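Local coordinates for protein uncharacterized ACR, COG1565 superfamily (Burkholderia thailandensis, PDB 4F3N) that probably acts as an S-adenosyl-L-methionine-dependent methyltransferase, possibly one that symmetrically methylates arginines of other proteins, at residues Q57-L61 with V85-M91; S64-E68 with R80-V85; K227-W232 with I264-Y270; F343-H347 with K408-F412. All coordinates share one frame; numbering follows the deposited sequence. Where two conformers were deposited one is given.

Interaction 1 of 4, residues Q57-L61 with V85-M91; sequences QSEAL and VLYAPGM
Met91 lays its side chain against helix 52-71, touching Gln57, Ala60 and Leu61 in turn. Met91 CB sits 4.2 Å from Gln57 CG. Chi1 of -57° sets CG anti to the carbonyl carbon, and the next bond continues extended, which carries Met91 SD up to the helix, 4.0 Å from Ala60 CB and close to the backbone N of Leu61. The chain then bends at chi3, -64°, and turns Met91 CE onto Leu61, 3.9 Å from Leu61 CA and 4.0 Å from Leu61 CD1. Two helices of a helical hairpin, 52-71 and 78-87, meet here: Ala88 is the first residue to leave helical geometry, and the chain turns through Pro89 and Gly90 to bring Met91 back over the first helix. Gly90, with phi at 85°, takes a backbone conformation suited to glycine. Leu61 runs past Met91 in the opposite direction and splits its methyls. Leu61 CD1 rests 3.9 Å from Ala88 CB, while Leu61 CD2 lies 3.9 Å from Val85 CA and 3.7 Å from Met91 O. Gln57, extended beyond CG, brings its amide beside the 90-91 backbone without a hydrogen bond across the contact. Pro332 and Leu334 also pack against Leu61 and Gln57.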
loop_
_atom_site.group_PDB
_atom_site.type_symbol
_atom_site.label_atom_id
_atom_site.label_comp_id
_atom_site.label_asym_id
_atom_site.label_seq_id
_atom_site.Cartn_x
_atom_site.Cartn_y
_atom_site.Cartn_z
ATOM N N GLN A 57 1.427 25.014 9.106
ATOM C CA GLN A 57 2.211 23.830 8.789
ATOM C C GLN A 57 2.307 23.568 7.274
ATOM O O GLN A 57 3.398 23.360 6.715
ATOM C CB GLN A 57 1.591 22.591 9.447
ATOM C CG GLN A 57 2.198 21.289 8.949
ATOM C CD GLN A 57 1.533 20.059 9.518
ATOM O OE1 GLN A 57 0.784 19.336 8.812
ATOM N NE2 GLN A 57 1.853 19.760 10.763
ATOM N N SER A 58 1.148 23.583 6.624
ATOM C CA SER A 58 1.103 23.363 5.175
ATOM C C SER A 58 1.884 24.452 4.443
ATOM O O SER A 58 2.614 24.177 3.491
ATOM C CB SER A 58 -0.351 23.333 4.683
ATOM O OG SER A 58 -0.445 23.027 3.316
ATOM N N GLU A 59 1.722 25.708 4.864
ATOM C CA GLU A 59 2.479 26.802 4.225
ATOM C C GLU A 59 3.997 26.660 4.382
ATOM O O GLU A 59 4.744 26.933 3.420
ATOM C CB GLU A 59 1.956 28.157 4.713
ATOM C CG GLU A 59 0.539 28.390 4.239
ATOM C CD GLU A 59 -0.122 29.629 4.847
ATOM O OE1 GLU A 59 0.175 29.981 6.010
ATOM O OE2 GLU A 59 -0.971 30.253 4.162
ATOM N N ALA A 60 4.470 26.196 5.556
ATOM C CA ALA A 60 5.899 26.013 5.790
ATOM C C ALA A 60 6.400 24.900 4.866
ATOM O O ALA A 60 7.466 25.023 4.216
ATOM C CB ALA A 60 6.192 25.694 7.257
ATOM N N LEU A 61 5.619 23.823 4.798
ATOM C CA LEU A 61 6.009 22.686 3.967
ATOM C C LEU A 61 6.079 23.135 2.529
ATOM O O LEU A 61 7.059 22.840 1.849
ATOM C CB LEU A 61 5.048 21.519 4.114
ATOM C CG LEU A 61 5.284 20.335 3.191
ATOM C CD1 LEU A 61 6.645 19.706 3.468
ATOM C CD2 LEU A 61 4.116 19.360 3.447
ATOM N N VAL A 85 5.897 15.819 0.667
ATOM C CA VAL A 85 4.601 16.229 1.216
ATOM C C VAL A 85 3.993 15.122 2.069
ATOM O O VAL A 85 3.240 15.395 3.029
ATOM C CB VAL A 85 3.595 16.736 0.161
ATOM C CG1 VAL A 85 4.187 17.896 -0.645
ATOM C CG2 VAL A 85 3.128 15.602 -0.733
ATOM N N LEU A 86 4.360 13.866 1.792
ATOM C CA LEU A 86 3.838 12.760 2.562
ATOM C C LEU A 86 4.721 12.434 3.778
ATOM O O LEU A 86 4.198 12.110 4.828
ATOM C CB LEU A 86 3.654 11.519 1.674
ATOM C CG LEU A 86 2.624 11.581 0.523
ATOM C CD1 LEU A 86 2.536 10.219 -0.179
ATOM C CD2 LEU A 86 1.267 11.969 1.094
ATOM N N TYR A 87 6.031 12.533 3.619
ATOM C CA TYR A 87 6.976 11.948 4.589
ATOM C C TYR A 87 7.969 12.942 5.198
ATOM O O TYR A 87 8.835 12.523 5.965
ATOM C CB TYR A 87 7.707 10.757 3.982
ATOM C CG TYR A 87 6.768 9.703 3.466
ATOM C CD1 TYR A 87 6.003 8.960 4.356
ATOM C CD2 TYR A 87 6.590 9.484 2.109
ATOM C CE1 TYR A 87 5.090 8.028 3.919
ATOM C CE2 TYR A 87 5.673 8.529 1.647
ATOM C CZ TYR A 87 4.939 7.801 2.555
ATOM O OH TYR A 87 3.991 6.836 2.208
ATOM N N ALA A 88 7.856 14.248 4.915
ATOM C CA ALA A 88 8.791 15.213 5.556
ATOM C C ALA A 88 8.651 15.138 7.083
ATOM O O ALA A 88 7.553 15.200 7.583
ATOM C CB ALA A 88 8.515 16.641 5.089
ATOM N N PRO A 89 9.770 15.050 7.817
ATOM C CA PRO A 89 9.611 14.899 9.271
ATOM C C PRO A 89 8.739 15.982 9.865
ATOM O O PRO A 89 8.922 17.163 9.589
ATOM C CB PRO A 89 11.042 15.004 9.788
ATOM C CG PRO A 89 11.854 14.430 8.677
ATOM C CD PRO A 89 11.174 14.927 7.411
ATOM N N GLY A 90 7.767 15.602 10.670
ATOM C CA GLY A 90 6.995 16.617 11.356
ATOM C C GLY A 90 5.833 17.188 10.585
ATOM O O GLY A 90 4.744 17.286 11.133
ATOM N N MET A 91 6.056 17.559 9.321
ATOM C CA MET A 91 5.099 18.317 8.521
ATOM C C MET A 91 4.414 17.538 7.403
ATOM O O MET A 91 3.403 18.001 6.852
ATOM C CB MET A 91 5.820 19.472 7.875
ATOM C CG MET A 91 6.504 20.387 8.869
ATOM S SD MET A 91 6.994 21.865 7.990
ATOM C CE MET A 91 8.183 21.213 6.798
#

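Interaction 2 of 4, residues S64-E68 with R80-V85; sequences SLRAE and RYMERV
Glu68 and Arg80 reach each other because both start with CG anti to the backbone N, after which the glutamate runs out extended while the arginine bends at chi2, 59°, and swings its guanidinium across the carboxylate. The grip is side-on and uses two nitrogens. Arg80 NE gives its hydrogen to Glu68 OE2 at 2.8 Å, close to the guanidinium plane, and Arg80 NH2 donates to Glu68 OE1 at 3.0 Å, somewhat tilted from it. Both oxygens are met on their syn side, yet the two planes stand 46° apart, a twisted pair rather than a flat one. A long salt bridge from Arg80 NH1 to Glu83 extends the network along helix 78-87, and Arg84 CD lies over one face of the Arg80 guanidinium.

Beside this salt bridge, Leu65 points into the groove between two nearly antiparallel helices; the axes of the segments 64-68 and 80-85 come within 11.3 Å at 151°. Leu65 CD1 lies 3.8 Å from Tyr81 CE1 and also meets Val85 CG1, at a spacing shorter than a usual van der Waals contact and therefore doubtful in detail; Leu65 CD2 rests 4.0 Å from Arg84 CB. Tyr81 OH is bonded to Pro328 O, while Phe245 and Phe329 meet its ring edge-to-face. A water bridges the helices further along, donating to Ser64 OG and accepting from Arg84 NE at 2.7 Å. The carboxylate probably stays ionised, since two arginine nitrogens hold it and Arg84 adds a further positive charge nearby.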
loop_
_atom_site.group_PDB
_atom_site.type_symbol
_atom_site.label_atom_id
_atom_site.label_comp_id
_atom_site.label_asym_id
_atom_site.label_seq_id
_atom_site.Cartn_x
_atom_site.Cartn_y
_atom_site.Cartn_z
ATOM N N SER A 64 9.118 25.301 1.782
ATOM C CA SER A 64 10.307 24.492 1.699
ATOM C C SER A 64 10.412 23.796 0.348
ATOM O O SER A 64 11.492 23.689 -0.232
ATOM C CB SER A 64 10.393 23.483 2.861
ATOM O OG SER A 64 9.524 22.371 2.644
ATOM N N LEU A 65 9.282 23.330 -0.177
ATOM C CA LEU A 65 9.285 22.721 -1.501
ATOM C C LEU A 65 9.517 23.711 -2.628
ATOM O O LEU A 65 10.227 23.417 -3.567
ATOM C CB LEU A 65 7.960 21.966 -1.756
ATOM C CG LEU A 65 8.026 20.517 -1.352
ATOM C CD1 LEU A 65 6.641 19.921 -1.236
ATOM C CD2 LEU A 65 9.001 19.728 -2.234
ATOM N N ARG A 66 8.923 24.895 -2.552
ATOM C CA ARG A 66 9.180 25.923 -3.545
ATOM C C ARG A 66 10.683 26.318 -3.560
ATOM O O ARG A 66 11.309 26.482 -4.611
ATOM C CB ARG A 66 8.349 27.165 -3.280
ATOM C CG ARG A 66 6.880 27.020 -3.638
ATOM C CD ARG A 66 6.242 28.409 -3.810
ATOM N NE ARG A 66 6.236 29.071 -2.529
ATOM C CZ ARG A 66 5.314 28.892 -1.579
ATOM N NH1 ARG A 66 4.245 28.120 -1.784
ATOM N NH2 ARG A 66 5.446 29.526 -0.425
ATOM N N ALA A 67 11.253 26.394 -2.371
ATOM C CA ALA A 67 12.675 26.730 -2.270
ATOM C C ALA A 67 13.562 25.633 -2.866
ATOM O O ALA A 67 14.535 25.912 -3.550
ATOM C CB ALA A 67 13.050 26.997 -0.810
ATOM N N GLU A 68 13.217 24.382 -2.612
ATOM C CA GLU A 68 13.936 23.285 -3.195
ATOM C C GLU A 68 13.846 23.262 -4.700
ATOM O O GLU A 68 14.857 23.087 -5.397
ATOM C CB GLU A 68 13.420 21.955 -2.658
ATOM C CG GLU A 68 14.260 20.829 -3.231
ATOM C CD GLU A 68 14.108 19.526 -2.522
ATOM O OE1 GLU A 68 13.735 19.510 -1.340
ATOM O OE2 GLU A 68 14.412 18.513 -3.206
ATOM N N ARG A 80 9.791 13.148 -5.872
ATOM C CA ARG A 80 10.460 13.937 -4.826
ATOM C C ARG A 80 9.406 14.812 -4.103
ATOM O O ARG A 80 9.403 14.937 -2.882
ATOM C CB ARG A 80 11.547 14.786 -5.437
ATOM C CG ARG A 80 12.230 15.700 -4.427
ATOM C CD ARG A 80 12.889 14.965 -3.274
ATOM N NE ARG A 80 13.552 15.959 -2.441
ATOM C CZ ARG A 80 14.090 15.703 -1.262
ATOM N NH1 ARG A 80 14.078 14.465 -0.747
ATOM N NH2 ARG A 80 14.619 16.706 -0.582
ATOM N N TYR A 81 8.548 15.447 -4.900
ATOM C CA TYR A 81 7.428 16.196 -4.373
ATOM C C TYR A 81 6.586 15.327 -3.447
ATOM O O TYR A 81 6.293 15.697 -2.293
ATOM C CB TYR A 81 6.576 16.791 -5.522
ATOM C CG TYR A 81 5.357 17.492 -5.013
ATOM C CD1 TYR A 81 5.412 18.817 -4.626
ATOM C CD2 TYR A 81 4.143 16.815 -4.884
ATOM C CE1 TYR A 81 4.273 19.474 -4.124
ATOM C CE2 TYR A 81 3.039 17.434 -4.360
ATOM C CZ TYR A 81 3.105 18.743 -3.949
ATOM O OH TYR A 81 1.974 19.359 -3.426
ATOM N N MET A 82 6.195 14.163 -3.951
ATOM C CA MET A 82 5.329 13.283 -3.204
ATOM C C MET A 82 6.042 12.791 -1.943
ATOM O O MET A 82 5.459 12.722 -0.869
ATOM C CB MET A 82 4.938 12.087 -4.074
ATOM C CG MET A 82 3.851 11.237 -3.480
ATOM S SD MET A 82 3.359 10.024 -4.701
ATOM C CE MET A 82 2.705 8.751 -3.633
ATOM N N GLU A 83 7.325 12.482 -2.074
ATOM C CA GLU A 83 8.084 12.023 -0.881
ATOM C C GLU A 83 8.030 13.069 0.219
ATOM O O GLU A 83 7.794 12.756 1.413
ATOM C CB GLU A 83 9.523 11.707 -1.226
ATOM C CG GLU A 83 10.411 11.381 -0.005
ATOM C CD GLU A 83 11.878 11.291 -0.375
ATOM O OE1 GLU A 83 12.225 11.459 -1.571
ATOM O OE2 GLU A 83 12.713 11.117 0.546
ATOM N N ARG A 84 8.252 14.325 -0.152
ATOM C CA ARG A 84 8.317 15.360 0.850
ATOM C C ARG A 84 6.948 15.715 1.475
ATOM O O ARG A 84 6.845 15.863 2.707
ATOM C CB ARG A 84 9.038 16.603 0.272
ATOM C CG ARG A 84 10.523 16.397 0.037
ATOM C CD ARG A 84 11.259 15.962 1.296
ATOM N NE ARG A 84 11.333 17.028 2.294
ATOM C CZ ARG A 84 11.907 16.891 3.498
ATOM N NH1 ARG A 84 11.944 17.913 4.346
ATOM N NH2 ARG A 84 12.426 15.729 3.865
ATOM N N VAL A 85 5.897 15.819 0.667
ATOM C CA VAL A 85 4.601 16.229 1.216
ATOM C C VAL A 85 3.993 15.122 2.069
ATOM O O VAL A 85 3.240 15.395 3.029
ATOM C CB VAL A 85 3.595 16.736 0.161
ATOM C CG1 VAL A 85 4.187 17.896 -0.645
ATOM C CG2 VAL A 85 3.128 15.602 -0.733
HETATM O O HOH W 1 11.065 19.691 2.099
#

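Interaction 3 of 4, residues K227-W232 with I264-Y270; sequences KQARGW and IDADEGY
Lys227 pairs with the 268-270 backbone through two nearly straight bonds: Lys227 N donates to Tyr270 O at 2.9 Å, and Gly269 N donates in the carbonyl plane to Lys227 O at 2.8 Å. A type II turn from Asp267 to Tyr270 presents both groups, with Gly269 taking the positive phi. In the other segment, a type I turn from Gln228 to Gly231 closes the hairpin of strands 223-228 and 231-239.

The lysine side chain leaves with CG anti to its N and bends at chi2, 72°, so that it folds over the loop instead of running straight out. CB and CG pass Asp267 O, and CD lies over one face of the Trp232 indole. At the tip, Lys227 NZ makes a weak hydrogen bond to Ala266 O at 3.1 Å. The six-membered ring of Trp232 meets the loop through CZ2 and CH2. Trp232 CZ2 sits 3.5 Å from Ala266 CB and 3.8 Å from Ile264 CB, while Tyr270 CD2 comes to the indole edge near its plane, 3.8 Å from Trp232 CH2. Two waters complete the join: one accepts from Trp232 NE1 and lies beside Ile264 O, the other accepts from Ala229 N and donates to Glu268 OE2.

At this surface of the protein, the loop after helix 256-259 is thus brought alongside the hairpin just before it becomes strand 271-274, which continues the antiparallel pairing with strand 223-228. Tyr270 OH reaches on to His308 O, and Leu261 packs against Trp232.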
loop_
_atom_site.group_PDB
_atom_site.type_symbol
_atom_site.label_atom_id
_atom_site.label_comp_id
_atom_site.label_asym_id
_atom_site.label_seq_id
_atom_site.Cartn_x
_atom_site.Cartn_y
_atom_site.Cartn_z
ATOM N N LYS A 227 2.919 11.083 -22.400
ATOM C CA LYS A 227 3.189 10.767 -23.816
ATOM C C LYS A 227 3.028 11.993 -24.661
ATOM O O LYS A 227 1.911 12.485 -24.838
ATOM C CB LYS A 227 2.230 9.693 -24.318
ATOM C CG LYS A 227 2.498 9.286 -25.781
ATOM C CD LYS A 227 3.766 8.472 -25.927
ATOM C CE LYS A 227 4.061 8.080 -27.386
ATOM N NZ LYS A 227 2.951 7.313 -27.995
ATOM N N GLN A 228 4.150 12.503 -25.159
ATOM C CA GLN A 228 4.204 13.616 -26.101
ATOM C C GLN A 228 4.359 13.057 -27.513
ATOM O O GLN A 228 4.723 11.861 -27.688
ATOM C CB GLN A 228 5.402 14.532 -25.803
ATOM C CG GLN A 228 5.245 15.403 -24.568
ATOM C CD GLN A 228 6.388 16.386 -24.381
ATOM O OE1 GLN A 228 7.509 16.174 -24.868
ATOM N NE2 GLN A 228 6.109 17.478 -23.678
ATOM N N ALA A 229 4.114 13.897 -28.512
ATOM C CA ALA A 229 4.369 13.541 -29.903
ATOM C C ALA A 229 5.781 12.994 -30.051
ATOM O O ALA A 229 5.983 11.928 -30.647
ATOM C CB ALA A 229 4.191 14.762 -30.788
ATOM N N ARG A 230 6.746 13.729 -29.479
ATOM C CA ARG A 230 8.167 13.379 -29.565
ATOM C C ARG A 230 8.536 12.114 -28.807
ATOM O O ARG A 230 9.689 11.680 -28.874
ATOM C CB ARG A 230 9.032 14.535 -29.048
ATOM N N GLY A 231 7.575 11.541 -28.070
ATOM C CA GLY A 231 7.784 10.355 -27.268
ATOM C C GLY A 231 7.474 10.641 -25.798
ATOM O O GLY A 231 7.063 11.772 -25.435
ATOM N N TRP A 232 7.694 9.623 -24.965
ATOM C CA TRP A 232 7.467 9.750 -23.511
ATOM C C TRP A 232 8.390 10.738 -22.890
ATOM O O TRP A 232 9.524 10.883 -23.318
ATOM C CB TRP A 232 7.644 8.424 -22.833
ATOM C CG TRP A 232 6.544 7.459 -23.138
ATOM C CD1 TRP A 232 6.536 6.455 -24.094
ATOM C CD2 TRP A 232 5.240 7.392 -22.485
ATOM N NE1 TRP A 232 5.345 5.759 -24.070
ATOM C CE2 TRP A 232 4.514 6.288 -23.129
ATOM C CE3 TRP A 232 4.610 8.122 -21.476
ATOM C CZ2 TRP A 232 3.230 5.936 -22.739
ATOM C CZ3 TRP A 232 3.320 7.751 -21.099
ATOM C CH2 TRP A 232 2.647 6.693 -21.717
ATOM N N ILE A 264 3.633 0.539 -23.886
ATOM C CA ILE A 264 2.322 1.055 -23.520
ATOM C C ILE A 264 1.548 1.531 -24.750
ATOM O O ILE A 264 2.040 2.332 -25.543
ATOM C CB ILE A 264 2.438 2.187 -22.477
ATOM C CG1 ILE A 264 3.237 1.694 -21.277
ATOM C CG2 ILE A 264 1.055 2.673 -22.069
ATOM C CD1 ILE A 264 3.393 2.710 -20.166
ATOM N N ASP A 265 0.330 1.015 -24.897
ATOM C CA ASP A 265 -0.555 1.369 -26.008
ATOM C C ASP A 265 -1.185 2.719 -25.668
ATOM O O ASP A 265 -2.352 2.788 -25.247
ATOM C CB ASP A 265 -1.627 0.276 -26.182
ATOM C CG ASP A 265 -2.649 0.612 -27.257
ATOM O OD1 ASP A 265 -2.240 1.027 -28.362
ATOM O OD2 ASP A 265 -3.863 0.479 -26.985
ATOM N N ALA A 266 -0.396 3.787 -25.808
ATOM C CA ALA A 266 -0.829 5.111 -25.385
ATOM C C ALA A 266 -0.853 6.067 -26.556
ATOM O O ALA A 266 0.129 6.193 -27.278
ATOM C CB ALA A 266 0.095 5.656 -24.305
ATOM N N ASP A 267 -1.967 6.765 -26.693
ATOM C CA ASP A 267 -2.046 7.913 -27.573
ATOM C C ASP A 267 -1.413 9.137 -26.915
ATOM O O ASP A 267 -1.265 9.217 -25.689
ATOM C CB ASP A 267 -3.498 8.227 -27.911
ATOM C CG ASP A 267 -4.071 7.277 -28.929
ATOM O OD1 ASP A 267 -3.381 6.302 -29.303
ATOM O OD2 ASP A 267 -5.214 7.517 -29.364
ATOM N N GLU A 268 -1.035 10.086 -27.758
ATOM C CA GLU A 268 -0.521 11.360 -27.316
ATOM C C GLU A 268 -1.454 11.895 -26.246
ATOM O O GLU A 268 -2.656 11.802 -26.392
ATOM C CB GLU A 268 -0.486 12.340 -28.497
ATOM C CG GLU A 268 0.422 13.551 -28.285
ATOM C CD GLU A 268 -0.235 14.661 -27.475
ATOM O OE1 GLU A 268 -1.481 14.767 -27.492
ATOM O OE2 GLU A 268 0.497 15.429 -26.808
ATOM N N GLY A 269 -0.879 12.425 -25.173
ATOM C CA GLY A 269 -1.632 13.040 -24.069
ATOM C C GLY A 269 -1.818 12.172 -22.847
ATOM O O GLY A 269 -2.123 12.692 -21.788
ATOM N N TYR A 270 -1.637 10.867 -23.012
ATOM C CA TYR A 270 -1.665 9.884 -21.918
ATOM C C TYR A 270 -0.719 10.284 -20.809
ATOM O O TYR A 270 0.425 10.666 -21.052
ATOM C CB TYR A 270 -1.252 8.534 -22.480
ATOM C CG TYR A 270 -1.690 7.331 -21.713
ATOM C CD1 TYR A 270 -2.750 6.563 -22.156
ATOM C CD2 TYR A 270 -1.020 6.921 -20.567
ATOM C CE1 TYR A 270 -3.136 5.420 -21.496
ATOM C CE2 TYR A 270 -1.422 5.775 -19.899
ATOM C CZ TYR A 270 -2.483 5.035 -20.368
ATOM O OH TYR A 270 -2.918 3.886 -19.703
HETATM O O HOH W 2 3.019 16.528 -27.779
HETATM O O HOH W 3 4.083 3.999 -26.051
#

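Interaction 4 of 4, residues F343-H347 with K408-F412; sequences FSAIH and KVIAF
Lys408 meets Phe343 at the start of strand 407-414, within the mixed seven-stranded sheet of a Rossmann-like methyltransferase fold; helix 343-352 packs on one face of that sheet, the axis of segment 343-347 coming within 10.0 Å of that of 408-412 and nearly parallel to it at 10°. The aliphatic base of the lysine does the touching: Lys408 CB and CG each lie 3.6 Å from Phe343 CE2, CG approaching the ring obliquely. From there the chain bends at chi2 and chi4 and leads NZ away to the carbonyl oxygens of Glu405, Leu406 and Gly300, so this buried amine is held by three backbone acceptors.

Val409 turns to the other side of the sheet. Ile410 comes next and slots among Phe343, Ile346 and His347. Ile410 CG2, placed between the backbone N and the carbonyl carbon, meets the edge of the Phe343 ring near its plane, 3.8 Å from Phe343 CE1, and also lies 4.1 Å from Ile346 CG2. The other branch carries Ile410 CD1 toward the helix backbone, 4.1 Å from His347 N. On the flanks, Leu357 of strand 356-362 and Phe296 of strand 293-298 touch the same isoleucine.

Phe412 crosses Ile346 at about a right angle, with Val282 and Cys286 of helix 276-288 also against its side chain. Phe412 CE2 is 4.1 Å from Ile346 CG2, His347 CA lies in plane at the ring edge, and Phe412 CZ comes 3.3 Å from Ile346 O.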
loop_
_atom_site.group_PDB
_atom_site.type_symbol
_atom_site.label_atom_id
_atom_site.label_comp_id
_atom_site.label_asym_id
_atom_site.label_seq_id
_atom_site.Cartn_x
_atom_site.Cartn_y
_atom_site.Cartn_z
ATOM N N PHE A 343 0.701 -4.481 -10.579
ATOM C CA PHE A 343 1.108 -5.761 -9.993
ATOM C C PHE A 343 2.070 -6.595 -10.826
ATOM O O PHE A 343 2.750 -7.460 -10.260
ATOM C CB PHE A 343 -0.114 -6.587 -9.563
ATOM C CG PHE A 343 -0.714 -6.128 -8.279
ATOM C CD1 PHE A 343 -0.153 -6.493 -7.078
ATOM C CD2 PHE A 343 -1.811 -5.314 -8.262
ATOM C CE1 PHE A 343 -0.688 -6.056 -5.895
ATOM C CE2 PHE A 343 -2.390 -4.885 -7.099
ATOM C CZ PHE A 343 -1.814 -5.261 -5.875
ATOM N N SER A 344 2.161 -6.361 -12.139
ATOM C CA SER A 344 3.130 -7.111 -12.960
ATOM C C SER A 344 4.573 -6.753 -12.585
ATOM O O SER A 344 5.408 -7.628 -12.398
ATOM C CB SER A 344 2.887 -6.872 -14.452
ATOM O OG SER A 344 1.567 -7.258 -14.784
ATOM N N ALA A 345 4.827 -5.476 -12.430
ATOM C CA ALA A 345 6.112 -4.974 -11.979
ATOM C C ALA A 345 6.415 -5.453 -10.559
ATOM O O ALA A 345 7.566 -5.771 -10.273
ATOM C CB ALA A 345 6.125 -3.465 -12.021
ATOM N N ILE A 346 5.398 -5.468 -9.684
ATOM C CA ILE A 346 5.588 -6.042 -8.331
ATOM C C ILE A 346 5.959 -7.521 -8.418
ATOM O O ILE A 346 6.906 -7.973 -7.774
ATOM C CB ILE A 346 4.334 -5.818 -7.447
ATOM C CG1 ILE A 346 4.076 -4.337 -7.260
ATOM C CG2 ILE A 346 4.456 -6.518 -6.070
ATOM C CD1 ILE A 346 5.280 -3.519 -6.793
ATOM N N HIS A 347 5.237 -8.292 -9.241
ATOM C CA HIS A 347 5.594 -9.695 -9.496
ATOM C C HIS A 347 7.040 -9.861 -9.923
ATOM O O HIS A 347 7.797 -10.668 -9.341
ATOM C CB HIS A 347 4.669 -10.231 -10.579
ATOM C CG HIS A 347 5.086 -11.572 -11.133
ATOM N ND1 HIS A 347 5.133 -11.812 -12.454
ATOM C CD2 HIS A 347 5.491 -12.728 -10.508
ATOM C CE1 HIS A 347 5.516 -13.081 -12.679
ATOM N NE2 HIS A 347 5.721 -13.673 -11.496
ATOM N N LYS A 408 -6.383 -6.341 -4.533
ATOM C CA LYS A 408 -5.722 -7.573 -4.926
ATOM C C LYS A 408 -4.825 -8.005 -3.793
ATOM O O LYS A 408 -4.442 -7.200 -2.934
ATOM C CB LYS A 408 -4.850 -7.408 -6.186
ATOM C CG LYS A 408 -5.523 -6.686 -7.353
ATOM C CD LYS A 408 -6.717 -7.487 -7.906
ATOM C CE LYS A 408 -7.218 -6.914 -9.247
ATOM N NZ LYS A 408 -7.864 -5.566 -9.105
ATOM N N VAL A 409 -4.534 -9.305 -3.760
ATOM C CA VAL A 409 -3.493 -9.824 -2.890
ATOM C C VAL A 409 -2.447 -10.512 -3.747
ATOM O O VAL A 409 -2.792 -11.395 -4.546
ATOM C CB VAL A 409 -4.051 -10.838 -1.890
ATOM C CG1 VAL A 409 -2.954 -11.267 -0.952
ATOM C CG2 VAL A 409 -5.244 -10.222 -1.077
ATOM N N ILE A 410 -1.184 -10.124 -3.547
ATOM C CA ILE A 410 -0.036 -10.826 -4.139
ATOM C C ILE A 410 0.854 -11.338 -2.992
ATOM O O ILE A 410 0.978 -10.688 -1.964
ATOM C CB ILE A 410 0.739 -9.931 -5.146
ATOM C CG1 ILE A 410 1.682 -10.765 -6.011
ATOM C CG2 ILE A 410 1.521 -8.796 -4.441
ATOM C CD1 ILE A 410 2.053 -10.032 -7.318
ATOM N N ALA A 411 1.412 -12.535 -3.143
ATOM C CA ALA A 411 2.269 -13.090 -2.131
ATOM C C ALA A 411 3.486 -13.758 -2.754
ATOM O O ALA A 411 3.390 -14.342 -3.829
ATOM C CB ALA A 411 1.511 -14.097 -1.277
ATOM N N PHE A 412 4.603 -13.647 -2.062
ATOM C CA PHE A 412 5.873 -14.262 -2.410
ATOM C C PHE A 412 6.317 -15.181 -1.274
ATOM O O PHE A 412 5.932 -15.011 -0.101
ATOM C CB PHE A 412 6.925 -13.167 -2.637
ATOM C CG PHE A 412 6.560 -12.177 -3.699
ATOM C CD1 PHE A 412 6.738 -12.502 -5.025
ATOM C CD2 PHE A 412 5.985 -10.944 -3.377
ATOM C CE1 PHE A 412 6.380 -11.600 -6.019
ATOM C CE2 PHE A 412 5.635 -10.048 -4.365
ATOM C CZ PHE A 412 5.868 -10.367 -5.679
#

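Interactions 1 and 2 are consecutive parts of one helix pair: both join helix 52-71 to helix 78-87, share Val85 and have centres 9 Å apart. They touch where Leu61 CD1 lies 3.9 Å from Arg84 O. Interaction 3 follows later in the chain, at the surface, where the antiparallel sheet that also contains strand 76-77 ends in a hairpin turn, about 33 Å from interaction 1 and 27 Å from interaction 2 between centres. Interaction 4 is the buried one, in the central sheet, on the opposite side of the chain's centre from interaction 1. It also lies nearest the cofactor site: the Phe343 side chain is about 10 Å from that of Asn214, which binds S-adenosyl-L-homocysteine in another structure of this protein.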